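Local atomic coordinates of aminodeoxyfutalosine deaminase (Deinococcus radiodurans, PDB entry 2IMR), a protein that deaminates aminodeoxyfutalosine to futalosine in menaquinone biosynthesis, using one zinc ion per subunit, and acts more weakly on adenosine and related nucleosides. Residues L283-E291 against V307-R317. Numbering follows the deposited sequence.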
ATOM      1  N   LEU A 283     -24.078  -0.242  10.263  1.00 24.20           N
ATOM      2  CA  LEU A 283     -23.302   0.298   9.154  1.00 21.41           C
ATOM      3  C   LEU A 283     -21.810   0.375   9.468  1.00 19.86           C
ATOM      4  O   LEU A 283     -21.405   0.527  10.622  1.00 19.68           O
ATOM      5  CB  LEU A 283     -23.808   1.695   8.782  1.00 19.80           C
ATOM      6  CG  LEU A 283     -23.199   2.348   7.535  1.00 22.48           C
ATOM      7  CD1 LEU A 283     -23.600   1.567   6.284  1.00 21.78           C
ATOM      8  CD2 LEU A 283     -23.670   3.792   7.432  1.00 20.65           C
ATOM      9  N   THR A 284     -21.001   0.242   8.427  1.00 19.08           N
ATOM     10  CA  THR A 284     -19.550   0.348   8.550  1.00 18.97           C
ATOM     11  C   THR A 284     -19.083   0.963   7.241  1.00 18.25           C
ATOM     12  O   THR A 284     -19.773   0.878   6.219  1.00 18.09           O
ATOM     13  CB  THR A 284     -18.843  -1.015   8.679  1.00 18.65           C
ATOM     14  OG1 THR A 284     -18.828  -1.656   7.400  1.00 17.94           O
ATOM     15  CG2 THR A 284     -19.545  -1.903   9.702  1.00 19.14           C
ATOM     16  N   PRO A 285     -17.901   1.589   7.244  1.00 16.51           N
ATOM     17  CA  PRO A 285     -17.447   2.176   5.983  1.00 16.22           C
ATOM     18  C   PRO A 285     -17.347   1.138   4.863  1.00 15.88           C
ATOM     19  O   PRO A 285     -17.569   1.454   3.695  1.00 15.32           O
ATOM     20  CB  PRO A 285     -16.090   2.791   6.351  1.00 15.98           C
ATOM     21  CG  PRO A 285     -15.645   1.971   7.546  1.00 17.73           C
ATOM     22  CD  PRO A 285     -16.927   1.811   8.323  1.00 15.90           C
ATOM     23  N   VAL A 286     -17.014  -0.101   5.212  1.00 14.75           N
ATOM     24  CA  VAL A 286     -16.900  -1.144   4.199  1.00 16.13           C
ATOM     25  C   VAL A 286     -18.272  -1.519   3.641  1.00 15.99           C
ATOM     26  O   VAL A 286     -18.441  -1.651   2.425  1.00 17.24           O
ATOM     27  CB  VAL A 286     -16.207  -2.398   4.771  1.00 16.89           C
ATOM     28  CG1 VAL A 286     -16.089  -3.467   3.693  1.00 15.15           C
ATOM     29  CG2 VAL A 286     -14.812  -2.019   5.294  1.00 17.95           C
ATOM     30  N   ARG A 287     -19.251  -1.691   4.521  1.00 17.27           N
ATOM     31  CA  ARG A 287     -20.595  -2.034   4.067  1.00 20.08           C
ATOM     32  C   ARG A 287     -21.113  -0.887   3.203  1.00 19.57           C
ATOM     33  O   ARG A 287     -21.750  -1.105   2.178  1.00 20.37           O
ATOM     34  CB  ARG A 287     -21.531  -2.258   5.252  1.00 20.52           C
ATOM     35  CG  ARG A 287     -22.903  -2.745   4.829  1.00 23.86           C
ATOM     36  CD  ARG A 287     -23.876  -2.820   5.992  1.00 25.67           C
ATOM     37  NE  ARG A 287     -25.241  -2.943   5.491  1.00 28.72           N
ATOM     38  CZ  ARG A 287     -26.314  -2.452   6.099  1.00 31.21           C
ATOM     39  NH1 ARG A 287     -26.193  -1.800   7.248  1.00 33.66           N
ATOM     40  NH2 ARG A 287     -27.510  -2.591   5.540  1.00 34.26           N
ATOM     41  N   TYR A 288     -20.827   0.338   3.628  1.00 20.20           N
ATOM     42  CA  TYR A 288     -21.226   1.519   2.875  1.00 19.40           C
ATOM     43  C   TYR A 288     -20.730   1.433   1.429  1.00 20.21           C
ATOM     44  O   TYR A 288     -21.507   1.575   0.487  1.00 19.11           O
ATOM     45  CB  TYR A 288     -20.659   2.776   3.542  1.00 18.37           C
ATOM     46  CG  TYR A 288     -20.573   3.977   2.629  1.00 17.52           C
ATOM     47  CD1 TYR A 288     -21.718   4.519   2.046  1.00 16.70           C
ATOM     48  CD2 TYR A 288     -19.338   4.572   2.346  1.00 16.83           C
ATOM     49  CE1 TYR A 288     -21.641   5.623   1.199  1.00 17.68           C
ATOM     50  CE2 TYR A 288     -19.247   5.673   1.503  1.00 16.06           C
ATOM     51  CZ  TYR A 288     -20.402   6.193   0.932  1.00 16.24           C
ATOM     52  OH  TYR A 288     -20.320   7.281   0.095  1.00 15.74           O
ATOM     53  N   LEU A 289     -19.430   1.203   1.250  1.00 18.57           N
ATOM     54  CA  LEU A 289     -18.857   1.109  -0.094  1.00 16.95           C
ATOM     55  C   LEU A 289     -19.408  -0.069  -0.883  1.00 18.46           C
ATOM     56  O   LEU A 289     -19.627   0.020  -2.089  1.00 16.78           O
ATOM     57  CB  LEU A 289     -17.334   0.979  -0.021  1.00 15.74           C
ATOM     58  CG  LEU A 289     -16.571   2.203   0.483  1.00 15.33           C
ATOM     59  CD1 LEU A 289     -15.081   1.862   0.610  1.00 18.16           C
ATOM     60  CD2 LEU A 289     -16.787   3.359  -0.483  1.00 14.19           C
ATOM     61  N   ASP A 290     -19.615  -1.185  -0.195  1.00 18.67           N
ATOM     62  CA  ASP A 290     -20.123  -2.380  -0.846  1.00 18.74           C
ATOM     63  C   ASP A 290     -21.531  -2.144  -1.394  1.00 20.11           C
ATOM     64  O   ASP A 290     -21.809  -2.449  -2.555  1.00 20.76           O
ATOM     65  CB  ASP A 290     -20.119  -3.546   0.145  1.00 19.85           C
ATOM     66  CG  ASP A 290     -20.351  -4.886  -0.531  1.00 22.08           C
ATOM     67  OD1 ASP A 290     -19.843  -5.088  -1.658  1.00 22.21           O
ATOM     68  OD2 ASP A 290     -21.027  -5.743   0.073  1.00 25.91           O
ATOM     69  N   GLU A 291     -22.410  -1.586  -0.568  1.00 21.11           N
ATOM     70  CA  GLU A 291     -23.782  -1.332  -1.003  1.00 23.23           C
ATOM     71  C   GLU A 291     -23.866  -0.174  -1.986  1.00 24.22           C
ATOM     72  O   GLU A 291     -24.829  -0.068  -2.749  1.00 22.77           O
ATOM     73  CB  GLU A 291     -24.686  -1.072   0.200  1.00 23.29           C
ATOM     74  CG  GLU A 291     -24.617  -2.177   1.237  1.00 25.58           C
ATOM     75  CD  GLU A 291     -25.738  -2.119   2.247  1.00 25.78           C
ATOM     76  OE1 GLU A 291     -26.218  -1.007   2.556  1.00 26.33           O
ATOM     77  OE2 GLU A 291     -26.130  -3.192   2.748  1.00 27.65           O
ATOM     78  N   VAL A 307     -12.368  -3.078  10.991  1.00 18.04           N
ATOM     79  CA  VAL A 307     -13.410  -3.733  10.228  1.00 17.94           C
ATOM     80  C   VAL A 307     -13.999  -4.887  11.028  1.00 19.23           C
ATOM     81  O   VAL A 307     -13.429  -5.321  12.029  1.00 18.63           O
ATOM     82  CB  VAL A 307     -12.859  -4.288   8.890  1.00 18.05           C
ATOM     83  CG1 VAL A 307     -12.283  -3.151   8.048  1.00 16.77           C
ATOM     84  CG2 VAL A 307     -11.799  -5.350   9.162  1.00 19.09           C
ATOM     85  N   THR A 308     -15.143  -5.383  10.574  1.00 20.24           N
ATOM     86  CA  THR A 308     -15.822  -6.483  11.252  1.00 20.16           C
ATOM     87  C   THR A 308     -15.687  -7.757  10.437  1.00 20.25           C
ATOM     88  O   THR A 308     -15.204  -7.736   9.312  1.00 19.78           O
ATOM     89  CB  THR A 308     -17.320  -6.197  11.398  1.00 18.43           C
ATOM     90  OG1 THR A 308     -17.916  -6.147  10.095  1.00 21.05           O
ATOM     91  CG2 THR A 308     -17.547  -4.873  12.101  1.00 18.50           C
ATOM     92  N   PRO A 309     -16.108  -8.897  11.007  1.00 21.50           N
ATOM     93  CA  PRO A 309     -16.005 -10.143  10.250  1.00 22.59           C
ATOM     94  C   PRO A 309     -16.811 -10.029   8.964  1.00 20.15           C
ATOM     95  O   PRO A 309     -16.386 -10.489   7.911  1.00 20.94           O
ATOM     96  CB  PRO A 309     -16.573 -11.175  11.216  1.00 21.92           C
ATOM     97  CG  PRO A 309     -16.111 -10.650  12.544  1.00 23.90           C
ATOM     98  CD  PRO A 309     -16.415  -9.162  12.424  1.00 23.23           C
ATOM     99  N   ASP A 310     -17.982  -9.407   9.053  1.00 21.47           N
ATOM    100  CA  ASP A 310     -18.816  -9.235   7.872  1.00 21.24           C
ATOM    101  C   ASP A 310     -18.107  -8.352   6.845  1.00 18.98           C
ATOM    102  O   ASP A 310     -18.196  -8.602   5.647  1.00 19.03           O
ATOM    103  CB  ASP A 310     -20.162  -8.616   8.245  1.00 24.51           C
ATOM    104  CG  ASP A 310     -21.118  -8.577   7.071  1.00 31.35           C
ATOM    105  OD1 ASP A 310     -21.556  -9.659   6.617  1.00 35.03           O
ATOM    106  OD2 ASP A 310     -21.427  -7.467   6.590  1.00 35.34           O
ATOM    107  N   ASP A 311     -17.409  -7.315   7.304  1.00 19.62           N
ATOM    108  CA  ASP A 311     -16.688  -6.452   6.366  1.00 18.51           C
ATOM    109  C   ASP A 311     -15.685  -7.310   5.594  1.00 17.40           C
ATOM    110  O   ASP A 311     -15.578  -7.211   4.377  1.00 18.39           O
ATOM    111  CB  ASP A 311     -15.917  -5.332   7.087  1.00 16.79           C
ATOM    112  CG  ASP A 311     -16.823  -4.298   7.735  1.00 19.18           C
ATOM    113  OD1 ASP A 311     -17.968  -4.098   7.264  1.00 17.85           O
ATOM    114  OD2 ASP A 311     -16.373  -3.664   8.714  1.00 18.66           O
ATOM    115  N   ILE A 312     -14.948  -8.152   6.313  1.00 17.54           N
ATOM    116  CA  ILE A 312     -13.953  -9.015   5.684  1.00 18.38           C
ATOM    117  C   ILE A 312     -14.590  -9.919   4.631  1.00 17.89           C
ATOM    118  O   ILE A 312     -14.034 -10.105   3.552  1.00 16.89           O
ATOM    119  CB  ILE A 312     -13.212  -9.860   6.750  1.00 20.99           C
ATOM    120  CG1 ILE A 312     -12.397  -8.927   7.651  1.00 21.11           C
ATOM    121  CG2 ILE A 312     -12.285 -10.878   6.076  1.00 20.79           C
ATOM    122  CD1 ILE A 312     -11.790  -9.594   8.864  1.00 20.95           C
ATOM    123  N   ALA A 313     -15.768 -10.457   4.936  1.00 19.14           N
ATOM    124  CA  ALA A 313     -16.478 -11.322   3.997  1.00 20.46           C
ATOM    125  C   ALA A 313     -16.851 -10.545   2.734  1.00 19.94           C
ATOM    126  O   ALA A 313     -16.748 -11.065   1.622  1.00 18.86           O
ATOM    127  CB  ALA A 313     -17.734 -11.898   4.659  1.00 21.09           C
ATOM    128  N   ARG A 314     -17.274  -9.292   2.901  1.00 21.12           N
ATOM    129  CA  ARG A 314     -17.646  -8.465   1.755  1.00 20.77           C
ATOM    130  C   ARG A 314     -16.432  -8.187   0.868  1.00 20.46           C
ATOM    131  O   ARG A 314     -16.529  -8.199  -0.361  1.00 21.30           O
ATOM    132  CB  ARG A 314     -18.259  -7.137   2.229  1.00 21.61           C
ATOM    133  CG  ARG A 314     -19.588  -7.281   2.959  1.00 24.69           C
ATOM    134  CD  ARG A 314     -20.071  -5.938   3.502  1.00 24.27           C
ATOM    135  NE  ARG A 314     -21.372  -6.031   4.165  1.00 26.46           N
ATOM    136  CZ  ARG A 314     -22.546  -6.046   3.535  1.00 25.50           C
ATOM    137  NH1 ARG A 314     -22.600  -5.975   2.214  1.00 23.48           N
ATOM    138  NH2 ARG A 314     -23.669  -6.126   4.232  1.00 28.41           N
ATOM    139  N   VAL A 315     -15.290  -7.934   1.497  1.00 20.93           N
ATOM    140  CA  VAL A 315     -14.054  -7.664   0.768  1.00 20.75           C
ATOM    141  C   VAL A 315     -13.621  -8.892  -0.027  1.00 20.90           C
ATOM    142  O   VAL A 315     -13.229  -8.790  -1.192  1.00 21.29           O
ATOM    143  CB  VAL A 315     -12.919  -7.256   1.747  1.00 20.00           C
ATOM    144  CG1 VAL A 315     -11.586  -7.178   1.016  1.00 17.03           C
ATOM    145  CG2 VAL A 315     -13.256  -5.921   2.384  1.00 18.30           C
ATOM    146  N   ALA A 316     -13.693 -10.051   0.612  1.00 22.17           N
ATOM    147  CA  ALA A 316     -13.316 -11.306  -0.026  1.00 23.49           C
ATOM    148  C   ALA A 316     -14.204 -11.596  -1.237  1.00 24.35           C
ATOM    149  O   ALA A 316     -13.717 -11.987  -2.298  1.00 24.84           O
ATOM    150  CB  ALA A 316     -13.410 -12.443   0.981  1.00 22.01           C
ATOM    151  N   ARG A 317     -15.507 -11.398  -1.072  1.00 24.87           N
ATOM    152  CA  ARG A 317     -16.472 -11.633  -2.146  1.00 25.34           C
ATOM    153  C   ARG A 317     -16.205 -10.753  -3.360  1.00 24.63           C
ATOM    154  O   ARG A 317     -16.305 -11.204  -4.506  1.00 21.98           O
ATOM    155  CB  ARG A 317     -17.894 -11.371  -1.632  1.00 27.88           C
ATOM    156  CG  ARG A 317     -18.966 -11.402  -2.716  1.00 32.10           C
ATOM    157  CD  ARG A 317     -20.364 -11.272  -2.126  1.00 34.52           C
ATOM    158  NE  ARG A 317     -20.556 -10.029  -1.382  1.00 35.22           N
ATOM    159  CZ  ARG A 317     -21.707  -9.676  -0.820  1.00 36.04           C
ATOM    160  NH1 ARG A 317     -22.762 -10.475  -0.923  1.00 37.66           N
ATOM    161  NH2 ARG A 317     -21.809  -8.533  -0.154  1.00 34.76           N
TER
HETATM  162  O   HOH W   1     -18.905  -7.758  -1.781  1.00 21.21           O
HETATM  163  O   HOH W   2     -25.553  -5.917   2.032  1.00 39.71           O
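T284 and D311 reach toward each other from opposite directions, and T284 OG1 donates to D311 OD1 at 2.6 Å, meeting it on the syn side but tilted out of the carboxylate plane. The hydroxyl lies between the backbone N and the carbonyl carbon (chi1 75°), where it also accepts from R287 N as the N-cap of helix 285-291. D311 OD2 takes T308 N while T308 OG1 takes D311 N, a capping box, so one carboxylate ties together the starts of both helices. Beta-branched V286 packs beside this carboxylate, its methyl branches meeting different partners: CG2 touches V307 CG1, and CG1 touches V315 CG2. Farther along, an extended R314 crosses to the other helix. R287 CG lies over one face of the R314 guanidinium, offset toward its rim, and D290 OD2 lies at the edge, taking NH1 through its anti lone pair at 2.7 Å, with the carboxylate turned 69° from the guanidinium plane. R314 NE is held by D310 OD2, which helps fix the rotation of the group. R317 NH2 adds a weak second bond to D290 OD2, and a water joins D290 OD1 to R317 NE. A leucine in place of R314 would probably cost D290 its shorter salt bridge, leaving the weak R317 bond and a water, and strip D310 of its mate. R287 and R314 come close, but E291, itself paired with R277, accepts weak salt-bridge bonds from R287, which also pairs with D282; toward R314 NH2 its OE2 acts through charge and a shared water, probably easing the repulsion. Crossing at 34°, these are neighbouring outer helices of the amidohydrolase TIM barrel, joined in a helix-strand-helix succession by strand 300-303 of its parallel sheet.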